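Local coordinates for protein phosphoribosylaminoimidazole carboxylase (Bombyx mori, PDB 4JA0) that probably catalyses two steps of purine biosynthesis, joining AIR carboxylase and SAICAR synthetase activities in a single bifunctional PAICS polypeptide, at residues I99-R104 / D163-M168; P127-F132 / Y167-T172; I175-E180 / R401-Q406; G109-R114 / F122-P127; I70-S73 / A79-K82. All coordinates share one frame; numbering follows the deposited sequence.

Contact 1: I99-R104 / D163-M168; sequences IEWVTR and DEVDYM. With SO4 (sulfate ion), chain J.
Val165 is the first residue of the helical segment 163-168 to meet segment 99-104, and it does so lightly: its CG1 methyl lies 4.3 Å from Trp101 CH2. One turn on, Met168 carries most of the contact. Its CB sits over one face of the indole, 3.6 Å from the centroid of the six-membered ring of Trp101 and 14° off the ring normal, a CH-pi arrangement. Met168 SD lies obliquely beside the ring, 3.4 Å from Trp101 CZ2, a Met-aromatic contact, and a bend at the last torsion (chi3 -78°) folds the methyl CE back toward the same ring carbon. On the opposite face Ile99 CG2 covers the indole, which is thus clamped between Ile99 of its own segment and the helix. At the end of the strand Arg104 reaches a sulfate ion, probably from the crystallisation liquor, NH1 donating to sulfate O2 over 3.3 Å, while its NE pairs with Glu130. Trp101 belongs to a strand hydrogen-bonded on one side to strand 123-132 and on the other to strand 188-200, whose Phe197 meets the indole edge-to-face; helix 162-183 packs across this sheet, with helix 145-150 touching Val165.

Contact 2: P127-F132 / Y167-T172; sequences PKQETF and YMRKAT
Strand 127-132 and helix 167-172 come nearest at Gln129 and Arg169, whose CA atoms are 6.9 Å apart, with the CB of Gln129 directed at the helix. The contact is made mainly by the aliphatic parts of two polar side chains. Gln129 CG meets Arg169 CG at 3.4 Å, the two chains crossing at about a right angle. The arginine can offer this methylene because its CG stands anti to the backbone N (chi1 -179°), while bends further along carry the guanidinium away to acidic partners: NE to Glu145 and NH2 to Asp166. Thr172, a turn further along the helix, also has its CB directed at the strand. The hydroxyl of Thr172 is spent within the helix instead. OG1 donates to Met168 O at 2.6 Å, and Thr172 N donates to the same Met168 O at 2.9 Å, the two donors arriving from opposite faces of the carbonyl plane. Cut back to an alanine, Gln129 would lose the CG that meets Arg169, which is likely to leave a gap beside that methylene. Between these segments, then, the chemistry is that of van der Waals packing: the charge of Arg169 is answered by carboxylates to the side, and the threonine hydroxyl by its own helix, so that mostly carbon is presented across the interface.

Contact 3: I175-E180 / R401-Q406; sequences IFEILE and RLRSKQ
Glu177 and Arg403 both leave their helices with CG anti to the carbonyl carbon (chi1 -76° for the glutamate), and their torsions differ further out. The glutamate runs on extended, whereas the arginine bends at its second and third torsions (chi3 103°) to swing its guanidinium round to the carboxylate. The two chains cross at about a right angle, yet the planes of the charged groups lie only 11° apart. The result is a salt bridge through a single nitrogen: Glu177 OE1 lies 2.9 Å from Arg403 NH1 and Glu177 OE2 lies 3.2 Å from that same NH1, with OE1 placed obliquely to the guanidinium. The other terminal nitrogen, NH2, pairs with Glu318 of the fourth subunit, so Arg403 stands between two acids of different chains. An alanine at Glu177 is likely to leave NH1 of Arg403 without its carboxylate and the guanidinium held mainly by the neighbouring chain. Nearby, Gln406 also bonds to the fourth subunit, through the backbone oxygen of its Thr344. This is an interhelical salt bridge, joining a helix of the SAICAR synthetase region to a segment of helix 396-420 that belongs to the AIR carboxylase region; the two family regions meet here beside the fourth subunit.

Contact 4: G109-R114 / F122-P127; sequences GSFLKR and FRFTPP. With SO4 (sulfate ion), chain J.
Phe111 and Phe124 form a T-shaped (edge-to-face) aromatic pair that joins a short helix, 110-114, to the weakly bonded start of strand 123-132 in the SAICAR synthetase part of the chain. The two side chains approach from opposite directions. Phe124 presents its edge to the face of Phe111, the ring planes inclined at 66° and the centroids 5.1 Å apart. The point of contact is Phe124 CZ, which lies over the Phe111 ring, 3.5 Å from Phe111 CZ. With CG anti to the backbone N (chi1 -176°), Phe111 extends from the helix into this position, where Arg104, Lys128 and Glu130 also touch it. Phe124 is bounded in turn by its own stretch of chain, since the carbonyl oxygen of Phe122 lies 4.0 Å above the centre of its ring, and Glu146 of the third subunit packs nearby. The chain then turns a corner through a cis peptide bond before Pro126. At the head of the helix Gly109 adopts a positive phi, and a CB there would run into a sulfate ion, probably taken up from the crystallisation liquor. Sulfate O3 receives a hydrogen bond from the hydroxyl of the next residue, Ser110 OG, at 2.8 Å.

Contact 5: I70-S73 / A79-K82; sequences ILKS and AFVK
Lys72 sends its ammonium group from the helix to two successive backbone carbonyls of the strand. NZ of Lys72 donates to Phe80 O at 3.0 Å and to Val81 O at 3.4 Å; both bonds are weak, and together they lodge the nitrogen between the two oxygens. The strand can present two neighbouring carbonyls in this way because Val81 and Lys82 form a classic beta bulge opposite Leu90: the helical psi of Val81 (-63°) breaks the usual alternation and brings both C=O groups round to the same side. The lysine gets there by leaving its helix with CG anti to the carbonyl carbon (chi1 -80°) and bending at its second and third torsions. The acceptors are neutral carbonyls, whose dipoles probably offset part of the charge of this exposed lysine.

Outward from the polar end, the packing is slight. Lys72 CE approaches the edge of the Phe80 ring, near its plane, with CD1 of Phe80 3.9 Å away; the two side chains cross at about a right angle. Over one face of that ring lies Lys82 N, 4.0 Å above its centre, and Phe89 meets it edge-to-face. The side chain of Val81 points away from the helix, so that residue takes part chiefly through its oxygen. Between these segments Lys72 is the helix residue that reaches strand 80-83, which pairs antiparallel with strand 88-91; its neighbour Leu71 packs on helix 162-183, and Ile70 and Ser73 touch helix 396-420.

In the fold
From the N terminus, contact 5 closes first, over a short connection from helix 57-74 into strand 80-83. The wide loop of contact 1 then opens at strand 100-104 and holds all of contact 4, which links helix 110-114 to the next strand. Contact 2 opens inside that loop, just after contact 4 and sharing Pro127 with it, and ends with contact 1 on the same stretch of helix 162-183. Contacts 1 and 2 thus set two neighbouring strands of one sheet on that helix. Contact 3 starts further along it and spans most of the AIR carboxylase region before helix 396-420 returns, with Ser73 of contact 5 beside Arg401 and Leu71 against Ile175 and Ile178.

Contact 1: I99-R104 / D163-M168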
# COMPACT_ATOMS: atom_id res chain seq x y z
N ILE A 99 17.01 32.38 45.27
CA ILE A 99 17.49 31.01 45.28
C ILE A 99 18.83 30.95 44.59
O ILE A 99 19.01 31.53 43.51
CB ILE A 99 16.56 30.05 44.53
CG1 ILE A 99 15.13 30.18 45.04
CG2 ILE A 99 17.07 28.61 44.62
CD1 ILE A 99 14.96 29.72 46.48
N GLU A 100 19.79 30.27 45.20
CA GLU A 100 20.99 29.89 44.48
C GLU A 100 20.79 28.52 43.82
O GLU A 100 20.51 27.53 44.49
CB GLU A 100 22.20 29.88 45.42
CG GLU A 100 22.62 31.26 45.87
CD GLU A 100 23.74 31.23 46.88
OE1 GLU A 100 24.19 30.11 47.22
OE2 GLU A 100 24.17 32.32 47.33
N TRP A 101 20.91 28.48 42.50
CA TRP A 101 20.75 27.25 41.74
C TRP A 101 22.11 26.60 41.47
O TRP A 101 22.94 27.15 40.75
CB TRP A 101 19.99 27.51 40.43
CG TRP A 101 18.67 28.13 40.67
CD1 TRP A 101 18.42 29.45 40.95
CD2 TRP A 101 17.39 27.47 40.69
NE1 TRP A 101 17.07 29.65 41.12
CE2 TRP A 101 16.41 28.45 40.97
CE3 TRP A 101 16.99 26.16 40.49
CZ2 TRP A 101 15.05 28.14 41.06
CZ3 TRP A 101 15.63 25.85 40.58
CH2 TRP A 101 14.68 26.84 40.86
N VAL A 102 22.35 25.45 42.09
CA VAL A 102 23.66 24.81 42.09
C VAL A 102 23.64 23.51 41.29
O VAL A 102 22.69 22.74 41.37
CB VAL A 102 24.14 24.51 43.55
CG1 VAL A 102 25.42 23.72 43.52
CG2 VAL A 102 24.33 25.78 44.31
N THR A 103 24.66 23.29 40.47
CA THR A 103 24.79 22.05 39.68
C THR A 103 26.14 21.40 39.96
O THR A 103 27.15 22.10 40.01
CB THR A 103 24.67 22.29 38.15
OG1 THR A 103 23.54 23.12 37.88
CG2 THR A 103 24.44 21.00 37.44
N ARG A 104 26.15 20.08 40.11
CA ARG A 104 27.37 19.32 40.33
C ARG A 104 27.52 18.19 39.35
O ARG A 104 26.55 17.53 39.03
CB ARG A 104 27.35 18.69 41.72
CG ARG A 104 26.89 19.62 42.79
CD ARG A 104 26.82 18.90 44.11
NE ARG A 104 26.15 19.72 45.11
CZ ARG A 104 26.78 20.62 45.86
NH1 ARG A 104 28.09 20.82 45.72
NH2 ARG A 104 26.09 21.33 46.74
N ASP A 163 6.02 25.01 37.28
CA ASP A 163 6.43 25.24 35.90
C ASP A 163 7.68 26.12 35.87
O ASP A 163 8.65 25.83 35.17
CB ASP A 163 5.27 25.84 35.09
CG ASP A 163 4.22 24.78 34.70
OD1 ASP A 163 4.61 23.61 34.52
OD2 ASP A 163 3.00 25.12 34.64
N GLU A 164 7.67 27.18 36.66
CA GLU A 164 8.80 28.09 36.72
C GLU A 164 10.01 27.40 37.34
O GLU A 164 11.13 27.54 36.86
CB GLU A 164 8.42 29.34 37.50
CG GLU A 164 7.50 30.28 36.73
CD GLU A 164 6.08 29.73 36.55
OE1 GLU A 164 5.45 30.07 35.51
OE2 GLU A 164 5.59 28.97 37.43
N VAL A 165 9.78 26.62 38.38
CA VAL A 165 10.86 25.83 38.96
C VAL A 165 11.38 24.78 37.99
O VAL A 165 12.59 24.54 37.91
CB VAL A 165 10.44 25.21 40.30
CG1 VAL A 165 11.40 24.10 40.74
CG2 VAL A 165 10.31 26.31 41.36
N ASP A 166 10.47 24.16 37.22
CA ASP A 166 10.88 23.19 36.20
C ASP A 166 11.83 23.85 35.21
O ASP A 166 12.92 23.34 34.96
CB ASP A 166 9.67 22.61 35.45
CG ASP A 166 8.88 21.57 36.28
OD1 ASP A 166 9.47 20.95 37.20
OD2 ASP A 166 7.65 21.40 36.03
N TYR A 167 11.46 25.03 34.71
CA TYR A 167 12.29 25.75 33.76
C TYR A 167 13.70 26.06 34.31
O TYR A 167 14.70 25.90 33.60
CB TYR A 167 11.61 27.06 33.35
CG TYR A 167 12.46 27.91 32.47
CD1 TYR A 167 12.52 27.67 31.11
CD2 TYR A 167 13.22 28.95 32.98
CE1 TYR A 167 13.30 28.45 30.28
CE2 TYR A 167 14.02 29.73 32.16
CZ TYR A 167 14.05 29.48 30.81
OH TYR A 167 14.83 30.24 29.96
N MET A 168 13.76 26.52 35.56
CA MET A 168 15.03 26.90 36.19
C MET A 168 15.91 25.69 36.51
O MET A 168 17.14 25.78 36.46
CB MET A 168 14.78 27.76 37.43
CG MET A 168 14.33 29.17 37.10
SD MET A 168 14.05 30.25 38.53
CE MET A 168 12.45 29.71 39.13
S SO4 J . 29.39 23.58 48.18
O1 SO4 J . 30.36 24.23 49.05
O2 SO4 J . 29.62 22.14 48.29
O3 SO4 J . 28.03 23.91 48.61
O4 SO4 J . 29.56 23.99 46.78

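Contact 2: P127-F132 / Y167-T172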
# COMPACT_ATOMS: atom_id res chain seq x y z
N PRO A 127 23.75 15.65 35.72
CA PRO A 127 24.27 16.48 36.80
C PRO A 127 23.24 16.70 37.89
O PRO A 127 22.06 16.94 37.60
CB PRO A 127 24.58 17.81 36.11
CG PRO A 127 24.77 17.47 34.69
CD PRO A 127 23.82 16.35 34.42
N LYS A 128 23.71 16.59 39.14
CA LYS A 128 22.90 16.85 40.31
C LYS A 128 22.56 18.33 40.33
O LYS A 128 23.43 19.18 40.06
CB LYS A 128 23.71 16.53 41.56
CG LYS A 128 22.91 16.38 42.86
CD LYS A 128 22.40 14.98 43.03
CE LYS A 128 21.58 14.86 44.29
NZ LYS A 128 21.11 13.47 44.46
N GLN A 129 21.31 18.66 40.64
CA GLN A 129 20.94 20.06 40.73
C GLN A 129 20.17 20.32 42.02
O GLN A 129 19.17 19.66 42.30
CB GLN A 129 20.25 20.53 39.42
CG GLN A 129 18.93 21.26 39.51
CD GLN A 129 18.98 22.60 40.23
OE1 GLN A 129 20.00 23.02 40.76
NE2 GLN A 129 17.85 23.27 40.25
N GLU A 130 20.68 21.26 42.83
CA GLU A 130 20.15 21.58 44.15
C GLU A 130 19.83 23.05 44.32
O GLU A 130 20.36 23.91 43.61
CB GLU A 130 21.14 21.15 45.24
CG GLU A 130 21.43 19.68 45.16
CD GLU A 130 22.50 19.20 46.11
OE1 GLU A 130 23.51 19.92 46.29
OE2 GLU A 130 22.31 18.10 46.68
N THR A 131 18.96 23.34 45.27
CA THR A 131 18.54 24.71 45.49
C THR A 131 18.80 25.17 46.90
O THR A 131 18.74 24.38 47.85
CB THR A 131 17.05 24.93 45.11
OG1 THR A 131 16.28 23.79 45.51
CG2 THR A 131 16.94 25.02 43.64
N PHE A 132 19.11 26.45 47.02
CA PHE A 132 19.43 27.06 48.29
C PHE A 132 18.78 28.41 48.44
O PHE A 132 18.76 29.21 47.51
CB PHE A 132 20.94 27.17 48.46
CG PHE A 132 21.62 25.84 48.52
CD1 PHE A 132 22.13 25.25 47.37
CD2 PHE A 132 21.73 25.18 49.72
CE1 PHE A 132 22.75 24.00 47.43
CE2 PHE A 132 22.35 23.94 49.78
CZ PHE A 132 22.86 23.35 48.63
N TYR A 167 11.46 25.03 34.71
CA TYR A 167 12.29 25.75 33.76
C TYR A 167 13.70 26.06 34.31
O TYR A 167 14.70 25.90 33.60
CB TYR A 167 11.61 27.06 33.35
CG TYR A 167 12.46 27.91 32.47
CD1 TYR A 167 12.52 27.67 31.11
CD2 TYR A 167 13.22 28.95 32.98
CE1 TYR A 167 13.30 28.45 30.28
CE2 TYR A 167 14.02 29.73 32.16
CZ TYR A 167 14.05 29.48 30.81
OH TYR A 167 14.83 30.24 29.96
N MET A 168 13.76 26.52 35.56
CA MET A 168 15.03 26.90 36.19
C MET A 168 15.91 25.69 36.51
O MET A 168 17.14 25.78 36.46
CB MET A 168 14.78 27.76 37.43
CG MET A 168 14.33 29.17 37.10
SD MET A 168 14.05 30.25 38.53
CE MET A 168 12.45 29.71 39.13
N ARG A 169 15.30 24.55 36.82
CA ARG A 169 16.09 23.35 37.01
C ARG A 169 16.68 22.99 35.69
O ARG A 169 17.87 22.76 35.58
CB ARG A 169 15.26 22.19 37.50
CG ARG A 169 16.06 20.91 37.74
CD ARG A 169 15.25 19.65 37.44
NE ARG A 169 13.83 19.83 37.76
CZ ARG A 169 12.84 19.86 36.87
NH1 ARG A 169 13.10 19.66 35.58
NH2 ARG A 169 11.59 20.06 37.25
N LYS A 170 15.84 22.97 34.66
CA LYS A 170 16.31 22.57 33.35
C LYS A 170 17.35 23.55 32.82
O LYS A 170 18.36 23.14 32.24
CB LYS A 170 15.14 22.40 32.38
CG LYS A 170 14.26 21.16 32.65
CD LYS A 170 13.26 20.97 31.54
CE LYS A 170 12.17 21.99 31.66
NZ LYS A 170 11.30 22.10 30.45
N ALA A 171 17.13 24.84 33.06
CA ALA A 171 18.07 25.85 32.58
C ALA A 171 19.41 25.77 33.28
O ALA A 171 20.46 25.90 32.65
CB ALA A 171 17.49 27.25 32.76
N THR A 172 19.38 25.54 34.58
CA THR A 172 20.61 25.47 35.37
C THR A 172 21.46 24.29 34.90
O THR A 172 22.66 24.44 34.68
CB THR A 172 20.30 25.35 36.89
OG1 THR A 172 19.46 26.44 37.31
CG2 THR A 172 21.58 25.36 37.73

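Contact 3: I175-E180 / R401-Q406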
# COMPACT_ATOMS: atom_id res chain seq x y z
N ILE A 175 23.03 25.21 31.40
CA ILE A 175 24.11 26.19 31.47
C ILE A 175 25.39 25.53 31.97
O ILE A 175 26.48 25.80 31.47
CB ILE A 175 23.73 27.35 32.40
CG1 ILE A 175 22.72 28.24 31.69
CG2 ILE A 175 24.96 28.15 32.85
CD1 ILE A 175 21.98 29.15 32.65
N PHE A 176 25.24 24.66 32.97
CA PHE A 176 26.34 23.85 33.42
C PHE A 176 26.88 22.98 32.27
O PHE A 176 28.09 22.92 32.04
CB PHE A 176 25.91 22.95 34.56
CG PHE A 176 27.01 22.06 35.04
CD1 PHE A 176 27.87 22.48 36.03
CD2 PHE A 176 27.24 20.83 34.42
CE1 PHE A 176 28.90 21.65 36.44
CE2 PHE A 176 28.27 20.01 34.81
CZ PHE A 176 29.10 20.42 35.82
N GLU A 177 26.00 22.33 31.52
CA GLU A 177 26.44 21.43 30.47
C GLU A 177 27.20 22.16 29.36
O GLU A 177 28.25 21.69 28.88
CB GLU A 177 25.24 20.69 29.90
CG GLU A 177 24.71 19.56 30.80
CD GLU A 177 23.36 19.04 30.32
OE1 GLU A 177 22.67 19.78 29.58
OE2 GLU A 177 23.00 17.89 30.68
N ILE A 178 26.72 23.35 28.99
CA ILE A 178 27.36 24.19 27.99
C ILE A 178 28.76 24.62 28.40
O ILE A 178 29.71 24.45 27.65
CB ILE A 178 26.53 25.46 27.75
CG1 ILE A 178 25.24 25.11 27.03
CG2 ILE A 178 27.34 26.51 26.97
CD1 ILE A 178 24.30 26.25 26.92
N LEU A 179 28.86 25.15 29.61
CA LEU A 179 30.13 25.62 30.16
C LEU A 179 31.07 24.45 30.42
O LEU A 179 32.29 24.58 30.28
CB LEU A 179 29.90 26.41 31.44
CG LEU A 179 29.06 27.66 31.23
CD1 LEU A 179 28.79 28.30 32.56
CD2 LEU A 179 29.77 28.63 30.31
N GLU A 180 30.49 23.31 30.79
CA GLU A 180 31.26 22.10 31.02
C GLU A 180 31.97 21.76 29.73
O GLU A 180 33.15 21.40 29.71
CB GLU A 180 30.35 20.94 31.46
CG GLU A 180 31.12 19.67 31.82
CD GLU A 180 30.25 18.45 32.21
OE1 GLU A 180 30.78 17.60 32.96
OE2 GLU A 180 29.08 18.34 31.77
N ARG A 401 23.06 25.10 21.08
CA ARG A 401 21.83 25.61 20.47
C ARG A 401 20.77 24.55 20.24
O ARG A 401 19.58 24.85 20.28
CB ARG A 401 22.11 26.34 19.15
CG ARG A 401 22.89 27.63 19.33
CD ARG A 401 22.61 28.61 18.20
NE ARG A 401 23.77 29.44 17.89
CZ ARG A 401 23.76 30.51 17.10
NH1 ARG A 401 22.63 30.91 16.52
NH2 ARG A 401 24.88 31.19 16.88
N LEU A 402 21.20 23.32 20.00
CA LEU A 402 20.29 22.20 19.90
C LEU A 402 19.62 21.94 21.25
O LEU A 402 18.41 21.74 21.32
CB LEU A 402 21.03 20.95 19.43
CG LEU A 402 21.50 20.92 17.96
CD1 LEU A 402 22.46 19.77 17.73
CD2 LEU A 402 20.34 20.84 16.98
N ARG A 403 20.40 21.98 22.33
CA ARG A 403 19.83 21.74 23.65
C ARG A 403 18.93 22.86 24.08
O ARG A 403 17.91 22.64 24.73
CB ARG A 403 20.92 21.54 24.69
CG ARG A 403 21.88 20.46 24.34
CD ARG A 403 22.41 19.78 25.60
NE ARG A 403 21.76 18.49 25.81
CZ ARG A 403 22.17 17.59 26.70
NH1 ARG A 403 23.22 17.85 27.45
NH2 ARG A 403 21.53 16.44 26.83
N SER A 404 19.29 24.07 23.68
CA SER A 404 18.49 25.23 24.01
C SER A 404 17.15 25.17 23.30
O SER A 404 16.10 25.50 23.86
CB SER A 404 19.26 26.50 23.63
OG SER A 404 18.52 27.67 23.89
N LYS A 405 17.17 24.67 22.08
CA LYS A 405 15.94 24.54 21.32
C LYS A 405 14.97 23.55 21.99
O LYS A 405 13.76 23.79 22.04
CB LYS A 405 16.28 24.11 19.90
CG LYS A 405 15.09 24.03 18.97
CD LYS A 405 15.18 22.83 18.04
CE LYS A 405 13.91 22.69 17.23
NZ LYS A 405 13.63 23.96 16.51
N GLN A 406 15.51 22.46 22.53
CA GLN A 406 14.68 21.47 23.22
C GLN A 406 14.03 22.07 24.44
O GLN A 406 12.84 21.84 24.69
CB GLN A 406 15.53 20.26 23.61
CG GLN A 406 15.99 19.48 22.39
CD GLN A 406 16.75 18.21 22.70
OE1 GLN A 406 17.30 18.03 23.81
NE2 GLN A 406 16.78 17.30 21.72

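Contact 4: G109-R114 / F122-P127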
# COMPACT_ATOMS: atom_id res chain seq x y z
N GLY A 109 33.10 19.33 48.01
CA GLY A 109 32.64 20.48 48.77
C GLY A 109 31.71 20.15 49.92
O GLY A 109 31.85 19.12 50.61
N SER A 110 30.74 21.02 50.13
CA SER A 110 29.81 20.85 51.23
C SER A 110 28.89 19.65 51.04
O SER A 110 28.29 19.17 52.01
CB SER A 110 28.98 22.12 51.42
OG SER A 110 27.77 22.06 50.67
N PHE A 111 28.78 19.15 49.80
CA PHE A 111 27.90 18.01 49.49
C PHE A 111 28.34 16.77 50.25
O PHE A 111 27.50 15.98 50.69
CB PHE A 111 27.88 17.73 47.99
CG PHE A 111 26.91 16.64 47.59
CD1 PHE A 111 25.66 16.96 47.08
CD2 PHE A 111 27.26 15.30 47.69
CE1 PHE A 111 24.77 15.97 46.69
CE2 PHE A 111 26.37 14.29 47.31
CZ PHE A 111 25.13 14.63 46.81
N LEU A 112 29.66 16.61 50.38
CA LEU A 112 30.24 15.44 51.04
C LEU A 112 29.83 15.41 52.52
O LEU A 112 29.52 14.35 53.07
CB LEU A 112 31.77 15.47 50.90
CG LEU A 112 32.35 15.41 49.48
CD1 LEU A 112 33.88 15.49 49.48
CD2 LEU A 112 31.88 14.15 48.74
N LYS A 113 29.81 16.59 53.14
CA LYS A 113 29.41 16.69 54.53
C LYS A 113 27.93 16.38 54.67
O LYS A 113 27.52 15.64 55.55
CB LYS A 113 29.75 18.08 55.10
N ARG A 114 27.11 16.90 53.76
CA ARG A 114 25.68 16.68 53.85
C ARG A 114 25.29 15.24 53.50
O ARG A 114 24.24 14.78 53.91
CB ARG A 114 24.90 17.69 52.98
N PHE A 122 32.56 11.12 43.14
CA PHE A 122 31.39 10.37 42.70
C PHE A 122 30.62 11.14 41.65
O PHE A 122 30.21 12.28 41.90
CB PHE A 122 30.46 10.06 43.87
CG PHE A 122 29.18 9.38 43.46
CD1 PHE A 122 29.06 8.00 43.52
CD2 PHE A 122 28.08 10.12 43.04
CE1 PHE A 122 27.87 7.35 43.16
CE2 PHE A 122 26.89 9.49 42.68
CZ PHE A 122 26.79 8.10 42.75
N ARG A 123 30.40 10.51 40.49
CA ARG A 123 29.90 11.23 39.32
C ARG A 123 28.37 11.27 39.21
O ARG A 123 27.68 10.27 39.38
CB ARG A 123 30.53 10.65 38.04
CG ARG A 123 32.04 10.82 38.00
CD ARG A 123 32.61 10.57 36.62
NE ARG A 123 32.33 11.70 35.74
CZ ARG A 123 33.08 12.79 35.65
NH1 ARG A 123 34.18 12.91 36.38
NH2 ARG A 123 32.73 13.76 34.81
N PHE A 124 27.86 12.46 38.94
CA PHE A 124 26.43 12.67 38.88
C PHE A 124 25.96 12.66 37.45
O PHE A 124 26.23 13.58 36.66
CB PHE A 124 26.05 13.98 39.55
CG PHE A 124 26.28 13.97 41.01
CD1 PHE A 124 27.07 14.93 41.60
CD2 PHE A 124 25.68 12.99 41.80
CE1 PHE A 124 27.26 14.93 42.97
CE2 PHE A 124 25.87 12.98 43.17
CZ PHE A 124 26.66 13.95 43.77
N THR A 125 25.22 11.62 37.12
CA THR A 125 24.73 11.47 35.79
C THR A 125 23.23 11.22 35.80
O THR A 125 22.78 10.13 36.17
CB THR A 125 25.43 10.31 35.08
OG1 THR A 125 26.83 10.60 34.88
CG2 THR A 125 24.84 10.20 33.81
N PRO A 126 22.42 12.22 35.40
CA PRO A 126 22.77 13.55 34.90
C PRO A 126 23.28 14.43 36.04
O PRO A 126 23.28 13.99 37.20
CB PRO A 126 21.43 14.06 34.35
CG PRO A 126 20.45 13.43 35.15
CD PRO A 126 20.96 12.06 35.47
N PRO A 127 23.75 15.65 35.72
CA PRO A 127 24.27 16.48 36.80
C PRO A 127 23.24 16.70 37.89
O PRO A 127 22.06 16.94 37.60
CB PRO A 127 24.58 17.81 36.11
CG PRO A 127 24.77 17.47 34.69
CD PRO A 127 23.82 16.35 34.42
S SO4 J . 29.39 23.58 48.18
O1 SO4 J . 30.36 24.23 49.05
O2 SO4 J . 29.62 22.14 48.29
O3 SO4 J . 28.03 23.91 48.61
O4 SO4 J . 29.56 23.99 46.78

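Contact 5: I70-S73 / A79-K82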
# COMPACT_ATOMS: atom_id res chain seq x y z
N ILE A 70 29.08 33.75 25.92
CA ILE A 70 29.00 32.39 25.46
C ILE A 70 27.56 31.89 25.59
O ILE A 70 27.04 31.23 24.68
CB ILE A 70 29.92 31.47 26.26
CG1 ILE A 70 31.38 31.90 26.08
CG2 ILE A 70 29.67 30.00 25.91
CD1 ILE A 70 32.36 31.04 26.86
N LEU A 71 26.89 32.28 26.67
CA LEU A 71 25.55 31.76 26.93
C LEU A 71 24.49 32.43 26.07
O LEU A 71 23.48 31.80 25.73
CB LEU A 71 25.19 31.87 28.41
CG LEU A 71 25.95 30.88 29.29
CD1 LEU A 71 25.68 31.11 30.78
CD2 LEU A 71 25.59 29.45 28.88
N LYS A 72 24.71 33.69 25.72
CA LYS A 72 23.80 34.40 24.85
C LYS A 72 23.86 33.78 23.47
O LYS A 72 22.84 33.60 22.79
CB LYS A 72 24.20 35.88 24.76
CG LYS A 72 23.75 36.73 25.93
CD LYS A 72 23.18 38.06 25.45
CE LYS A 72 24.10 39.22 25.76
NZ LYS A 72 23.52 40.51 25.27
N SER A 73 25.07 33.39 23.08
CA SER A 73 25.30 32.86 21.76
C SER A 73 24.70 31.46 21.63
O SER A 73 24.41 30.99 20.52
CB SER A 73 26.82 32.86 21.48
OG SER A 73 27.11 33.01 20.10
N ALA A 79 20.11 38.64 31.59
CA ALA A 79 19.91 40.05 31.88
C ALA A 79 21.10 40.84 31.33
O ALA A 79 21.08 42.07 31.29
CB ALA A 79 19.77 40.27 33.38
N PHE A 80 22.14 40.13 30.91
CA PHE A 80 23.39 40.79 30.53
C PHE A 80 23.30 41.46 29.16
O PHE A 80 22.90 40.83 28.16
CB PHE A 80 24.55 39.81 30.55
CG PHE A 80 25.84 40.41 30.11
CD1 PHE A 80 26.33 40.19 28.84
CD2 PHE A 80 26.57 41.20 30.98
CE1 PHE A 80 27.54 40.75 28.43
CE2 PHE A 80 27.78 41.77 30.58
CZ PHE A 80 28.27 41.55 29.31
N VAL A 81 23.72 42.72 29.10
CA VAL A 81 23.66 43.48 27.86
C VAL A 81 25.05 43.73 27.26
O VAL A 81 25.36 43.27 26.17
CB VAL A 81 23.01 44.86 28.06
CG1 VAL A 81 22.95 45.59 26.73
CG2 VAL A 81 21.63 44.73 28.68
N LYS A 82 25.87 44.46 28.00
CA LYS A 82 27.22 44.79 27.57
C LYS A 82 28.06 45.33 28.72
O LYS A 82 27.53 45.84 29.71
CB LYS A 82 27.19 45.83 26.44
CG LYS A 82 26.59 47.17 26.86
CD LYS A 82 26.64 48.20 25.74
CE LYS A 82 25.96 49.50 26.17
NZ LYS A 82 25.99 50.55 25.12